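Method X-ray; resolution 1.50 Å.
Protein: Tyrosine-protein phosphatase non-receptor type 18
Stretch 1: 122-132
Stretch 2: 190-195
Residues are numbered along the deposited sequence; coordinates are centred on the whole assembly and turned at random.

Stretch 1 122-132: LVWEFGVKVIL
Stretch 2, residues 190-195: SVYQLQ

Residues 130-132 and 190-195 lie side by side as parallel strands, their N-to-C directions 17° apart and their axes 4.7 Å apart at closest approach. The register pairs V130 with Y192, I131 with Q193 and L132 with L194, with CA-CA separations of 4.8, 4.6 and 4.9 Å. Extended backbones (phi/psi -107/132 at I131, -122/123 at Q193) alternate the side chains: V130, L132, Y192 and L194 share one face, I131 and Q193 the other.

Three nearly linear hydrogen bonds join the two stretches, the first accepted by K129 just before its strand. Y192 N donates to K129 O (3.0 Å, 164°), I131 N to Y192 O (2.9 Å, 169°) and L194 N to I131 O (2.8 Å, 171°). I131 and Y192 thus each use both backbone polar groups across the pair, the staggered pattern expected of parallel strands. Weaker CA-H...O contacts accompany them, from V130 CA to Y192 O (3.3 Å), Q193 CA to I131 O (3.4 Å) and L132 CA to L194 O (3.5 Å).

Where the ladder ends, two waters supply the missing donors. One donates to V128 O (3.0 Å) and S190 O (2.8 Å); the other donates to S190 O (2.7 Å) and K129 O (2.9 Å), so K129 O accepts from both Y192 N and water.

After the helix, F126 is the first residue to leave helical phi/psi (-94/6). F126 N still makes a helical i to i-4 bond to L122 O (3.2 Å); past it the backbone is tied by G127 N to W124 O (3.1 Å) and V128 N to V123 O (3.1 Å). G127 has positive phi (67/27).

Apolar contacts flank the ladder. V191 (chi1 t) sets CG1 3.8 Å from I131 CD1 (I131 chi m, t) and CG2 4.3 Å from V123 CG1 (V123 chi1 t). V130 CG1 (chi1 t) meets L194 CD1 at 4.1 Å. The Q193 amide, with chi1 t, finds its hydrogen bonds elsewhere in the structure.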

ATOM      1  N   LEU A 122      -0.509  13.987   1.883  1.00  7.72           N
ATOM      2  CA  LEU A 122       0.225  12.818   2.380  1.00  7.76           C
ATOM      3  C   LEU A 122       1.487  12.625   1.541  1.00  8.04           C
ATOM      4  O   LEU A 122       2.594  12.564   2.087  1.00  9.58           O
ATOM      5  CB  LEU A 122      -0.669  11.560   2.358  1.00  8.36           C
ATOM      6  CG  LEU A 122      -0.088  10.217   2.792  1.00 12.25           C
ATOM      7  CD1 LEU A 122      -1.242   9.256   3.107  1.00 13.46           C
ATOM      8  CD2 LEU A 122       0.774   9.582   1.719  1.00 10.49           C
ATOM      9  N   VAL A 123       1.316  12.550   0.212  1.00  7.34           N
ATOM     10  CA  VAL A 123       2.449  12.296  -0.667  1.00  8.87           C
ATOM     11  C   VAL A 123       3.508  13.409  -0.483  1.00  9.75           C
ATOM     12  O   VAL A 123       4.707  13.142  -0.381  1.00  8.82           O
ATOM     13  CB  VAL A 123       1.954  12.209  -2.116  1.00  8.52           C
ATOM     14  CG1 VAL A 123       3.138  12.257  -3.091  1.00  8.68           C
ATOM     15  CG2 VAL A 123       1.103  10.958  -2.296  1.00 10.14           C
ATOM     16  N   TRP A 124       3.058  14.658  -0.427  1.00  7.11           N
ATOM     17  CA  TRP A 124       4.017  15.778  -0.326  1.00  7.65           C
ATOM     18  C   TRP A 124       4.717  15.808   1.040  1.00  8.59           C
ATOM     19  O   TRP A 124       5.935  15.915   1.178  1.00  9.78           O
ATOM     20  CB  TRP A 124       3.262  17.077  -0.547  1.00  9.88           C
ATOM     21  CG  TRP A 124       4.182  18.249  -0.801  1.00 10.51           C
ATOM     22  CD1 TRP A 124       4.730  19.081   0.137  1.00 11.01           C
ATOM     23  CD2 TRP A 124       4.731  18.646  -2.065  1.00  9.32           C
ATOM     24  NE1 TRP A 124       5.569  19.980  -0.461  1.00 10.90           N
ATOM     25  CE2 TRP A 124       5.558  19.770  -1.812  1.00  9.63           C
ATOM     26  CE3 TRP A 124       4.577  18.201  -3.374  1.00 10.48           C
ATOM     27  CZ2 TRP A 124       6.266  20.407  -2.823  1.00 12.31           C
ATOM     28  CZ3 TRP A 124       5.271  18.869  -4.377  1.00 12.45           C
ATOM     29  CH2 TRP A 124       6.100  19.952  -4.083  1.00 13.84           C
ATOM     30  N   GLU A 125       3.914  15.732   2.087  1.00  7.73           N
ATOM     31  CA  GLU A 125       4.454  15.901   3.452  1.00  9.05           C
ATOM     32  C   GLU A 125       5.550  14.888   3.767  1.00  7.03           C
ATOM     33  O   GLU A 125       6.576  15.241   4.381  1.00 11.78           O
ATOM     34  CB  GLU A 125       3.340  15.784   4.502  1.00  9.51           C
ATOM     35  CG  GLU A 125       3.877  15.862   5.942  1.00 10.39           C
ATOM     36  CD  GLU A 125       2.806  16.108   6.996  1.00 13.53           C
ATOM     37  OE1 GLU A 125       1.611  16.273   6.658  1.00 13.58           O
ATOM     38  OE2 GLU A 125       3.229  16.150   8.185  1.00 20.83           O
ATOM     39  N   PHE A 126       5.353  13.633   3.362  1.00  6.96           N
ATOM     40  CA  PHE A 126       6.297  12.572   3.665  1.00  7.58           C
ATOM     41  C   PHE A 126       7.344  12.331   2.569  1.00  6.55           C
ATOM     42  O   PHE A 126       8.161  11.423   2.707  1.00  8.86           O
ATOM     43  CB  PHE A 126       5.516  11.305   4.105  1.00  8.52           C
ATOM     44  CG  PHE A 126       4.653  11.584   5.304  1.00  8.96           C
ATOM     45  CD1 PHE A 126       5.240  11.737   6.538  1.00 10.63           C
ATOM     46  CD2 PHE A 126       3.312  11.793   5.201  1.00  9.67           C
ATOM     47  CE1 PHE A 126       4.474  12.051   7.646  1.00 12.45           C
ATOM     48  CE2 PHE A 126       2.555  12.090   6.302  1.00 12.66           C
ATOM     49  CZ  PHE A 126       3.149  12.232   7.518  1.00 13.22           C
ATOM     50  N   GLY A 127       7.355  13.187   1.540  1.00  9.02           N
ATOM     51  CA  GLY A 127       8.409  13.105   0.524  1.00  8.01           C
ATOM     52  C   GLY A 127       8.396  11.877  -0.327  1.00  9.35           C
ATOM     53  O   GLY A 127       9.436  11.419  -0.829  1.00 10.73           O
ATOM     54  N   VAL A 128       7.207  11.311  -0.466  1.00  9.09           N
ATOM     55  CA  VAL A 128       7.013  10.120  -1.302  1.00  7.80           C
ATOM     56  C   VAL A 128       7.521  10.324  -2.723  1.00  5.65           C
ATOM     57  O   VAL A 128       7.291  11.385  -3.330  1.00  9.67           O
ATOM     58  CB  VAL A 128       5.511   9.786  -1.331  1.00  7.18           C
ATOM     59  CG1 VAL A 128       5.182   8.682  -2.372  1.00  7.84           C
ATOM     60  CG2 VAL A 128       5.046   9.363   0.071  1.00  8.68           C
ATOM     61  N   LYS A 129       8.275   9.336  -3.205  1.00  7.05           N
ATOM     62  CA  LYS A 129       8.841   9.313  -4.548  1.00  7.43           C
ATOM     63  C   LYS A 129       8.077   8.335  -5.454  1.00  8.94           C
ATOM     64  O   LYS A 129       8.009   8.547  -6.666  1.00  8.50           O
ATOM     65  CB  LYS A 129      10.307   8.896  -4.466  1.00 11.93           C
ATOM     66  CG  LYS A 129      11.173   9.923  -3.736  1.00 16.29           C
ATOM     67  CD  LYS A 129      12.607   9.474  -3.521  1.00 18.25           C
ATOM     68  N   VAL A 130       7.527   7.285  -4.854  1.00  6.93           N
ATOM     69  CA  VAL A 130       6.842   6.217  -5.634  1.00  8.82           C
ATOM     70  C   VAL A 130       5.515   5.861  -4.966  1.00  7.29           C
ATOM     71  O   VAL A 130       5.450   5.643  -3.744  1.00  7.15           O
ATOM     72  CB  VAL A 130       7.696   4.964  -5.726  1.00  8.44           C
ATOM     73  CG1 VAL A 130       7.093   3.964  -6.691  1.00  9.82           C
ATOM     74  CG2 VAL A 130       9.100   5.279  -6.197  1.00  8.88           C
ATOM     75  N   ILE A 131       4.464   5.856  -5.776  1.00  5.71           N
ATOM     76  CA  ILE A 131       3.143   5.362  -5.412  1.00  5.35           C
ATOM     77  C   ILE A 131       2.880   4.031  -6.118  1.00  7.39           C
ATOM     78  O   ILE A 131       3.156   3.920  -7.352  1.00  7.16           O
ATOM     79  CB  ILE A 131       2.064   6.338  -5.845  1.00  5.24           C
ATOM     80  CG1 ILE A 131       2.264   7.726  -5.230  1.00  4.98           C
ATOM     81  CG2 ILE A 131       0.623   5.818  -5.522  1.00  8.25           C
ATOM     82  CD1 ILE A 131       1.406   8.791  -5.896  1.00  7.17           C
ATOM     83  N   LEU A 132       2.404   3.026  -5.398  1.00  7.28           N
ATOM     84  CA  LEU A 132       1.977   1.777  -5.993  1.00  6.88           C
ATOM     85  C   LEU A 132       0.481   1.683  -5.803  1.00  8.12           C
ATOM     86  O   LEU A 132       0.033   1.658  -4.666  1.00  6.55           O
ATOM     87  CB  LEU A 132       2.653   0.587  -5.325  1.00  7.09           C
ATOM     88  CG  LEU A 132       4.177   0.426  -5.485  1.00  7.56           C
ATOM     89  CD1 LEU A 132       4.980   1.256  -4.538  1.00 11.14           C
ATOM     90  CD2 LEU A 132       4.587  -1.049  -5.340  1.00 12.09           C
ATOM     91  N   SER A 190       9.195  15.315  -8.917  1.00  7.87           N
ATOM     92  CA  SER A 190       8.846  14.129  -9.661  1.00  7.49           C
ATOM     93  C   SER A 190       8.266  13.077  -8.715  1.00  7.02           C
ATOM     94  O   SER A 190       8.875  12.701  -7.724  1.00  9.97           O
ATOM     95  CB  SER A 190      10.059  13.531 -10.365  1.00 11.64           C
ATOM     96  OG  SER A 190      10.538  14.406 -11.363  1.00  9.15           O
ATOM     97  N   VAL A 191       7.127  12.533  -9.129  1.00  7.56           N
ATOM     98  CA  VAL A 191       6.499  11.402  -8.420  1.00  8.36           C
ATOM     99  C   VAL A 191       6.176  10.356  -9.479  1.00  7.95           C
ATOM    100  O   VAL A 191       5.576  10.673 -10.516  1.00  9.31           O
ATOM    101  CB  VAL A 191       5.238  11.799  -7.657  1.00  9.57           C
ATOM    102  CG1 VAL A 191       4.577  10.561  -7.019  1.00 11.01           C
ATOM    103  CG2 VAL A 191       5.614  12.842  -6.557  1.00 12.96           C
ATOM    104  N   TYR A 192       6.653   9.142  -9.256  1.00  6.89           N
ATOM    105  CA  TYR A 192       6.329   8.010 -10.109  1.00  7.08           C
ATOM    106  C   TYR A 192       5.169   7.241  -9.545  1.00  8.99           C
ATOM    107  O   TYR A 192       5.168   6.971  -8.328  1.00  8.89           O
ATOM    108  CB  TYR A 192       7.542   7.095 -10.236  1.00  6.76           C
ATOM    109  CG  TYR A 192       8.695   7.737 -11.023  1.00  6.70           C
ATOM    110  CD1 TYR A 192       8.711   7.661 -12.402  1.00  7.63           C
ATOM    111  CD2 TYR A 192       9.716   8.420 -10.404  1.00  9.11           C
ATOM    112  CE1 TYR A 192       9.727   8.255 -13.163  1.00  7.98           C
ATOM    113  CE2 TYR A 192      10.766   9.041 -11.160  1.00  7.97           C
ATOM    114  CZ  TYR A 192      10.746   8.924 -12.541  1.00 10.29           C
ATOM    115  OH  TYR A 192      11.757   9.513 -13.318  1.00 12.39           O
ATOM    116  N   GLN A 193       4.227   6.868 -10.403  1.00  6.30           N
ATOM    117  CA  GLN A 193       3.085   6.029 -10.005  1.00  6.42           C
ATOM    118  C   GLN A 193       3.051   4.764 -10.824  1.00  9.20           C
ATOM    119  O   GLN A 193       3.051   4.811 -12.069  1.00  7.60           O
ATOM    120  CB  GLN A 193       1.786   6.782 -10.213  1.00  7.36           C
ATOM    121  CG  GLN A 193       0.517   6.023  -9.762  1.00  6.78           C
ATOM    122  CD  GLN A 193      -0.660   6.178 -10.695  1.00 11.36           C
ATOM    123  OE1 GLN A 193      -0.494   6.562 -11.847  1.00 13.06           O
ATOM    124  NE2 GLN A 193      -1.869   5.927 -10.194  1.00  8.53           N
ATOM    125  N   LEU A 194       3.068   3.634 -10.136  1.00  6.29           N
ATOM    126  CA  LEU A 194       2.931   2.364 -10.766  1.00  4.51           C
ATOM    127  C   LEU A 194       1.535   1.863 -10.514  1.00  6.39           C
ATOM    128  O   LEU A 194       1.099   1.904  -9.374  1.00  6.57           O
ATOM    129  CB  LEU A 194       3.933   1.383 -10.223  1.00  7.39           C
ATOM    130  CG  LEU A 194       5.397   1.579 -10.622  1.00  7.13           C
ATOM    131  CD1 LEU A 194       6.409   1.097  -9.537  1.00 10.06           C
ATOM    132  CD2 LEU A 194       5.663   0.904 -11.941  1.00 10.57           C
ATOM    133  N   GLN A 195       0.832   1.421 -11.553  1.00  7.47           N
ATOM    134  CA  GLN A 195      -0.548   0.977 -11.409  1.00  6.17           C
ATOM    135  C   GLN A 195      -0.668  -0.426 -11.954  1.00  6.72           C
ATOM    136  O   GLN A 195      -0.299  -0.692 -13.084  1.00  6.20           O
ATOM    137  CB  GLN A 195      -1.531   1.898 -12.146  1.00  6.54           C
ATOM    138  CG  GLN A 195      -2.996   1.507 -11.812  1.00  8.92           C
ATOM    139  CD  GLN A 195      -4.046   2.260 -12.582  1.00  9.04           C
ATOM    140  OE1 GLN A 195      -3.742   3.148 -13.392  1.00  9.17           O
ATOM    141  NE2 GLN A 195      -5.315   1.900 -12.331  1.00 10.23           N
TER
HETATM  142  O   HOH W   1       8.969  13.179  -4.976  1.00 14.23           O
HETATM  143  O   HOH W   2      10.182  10.294  -7.508  1.00 18.87           O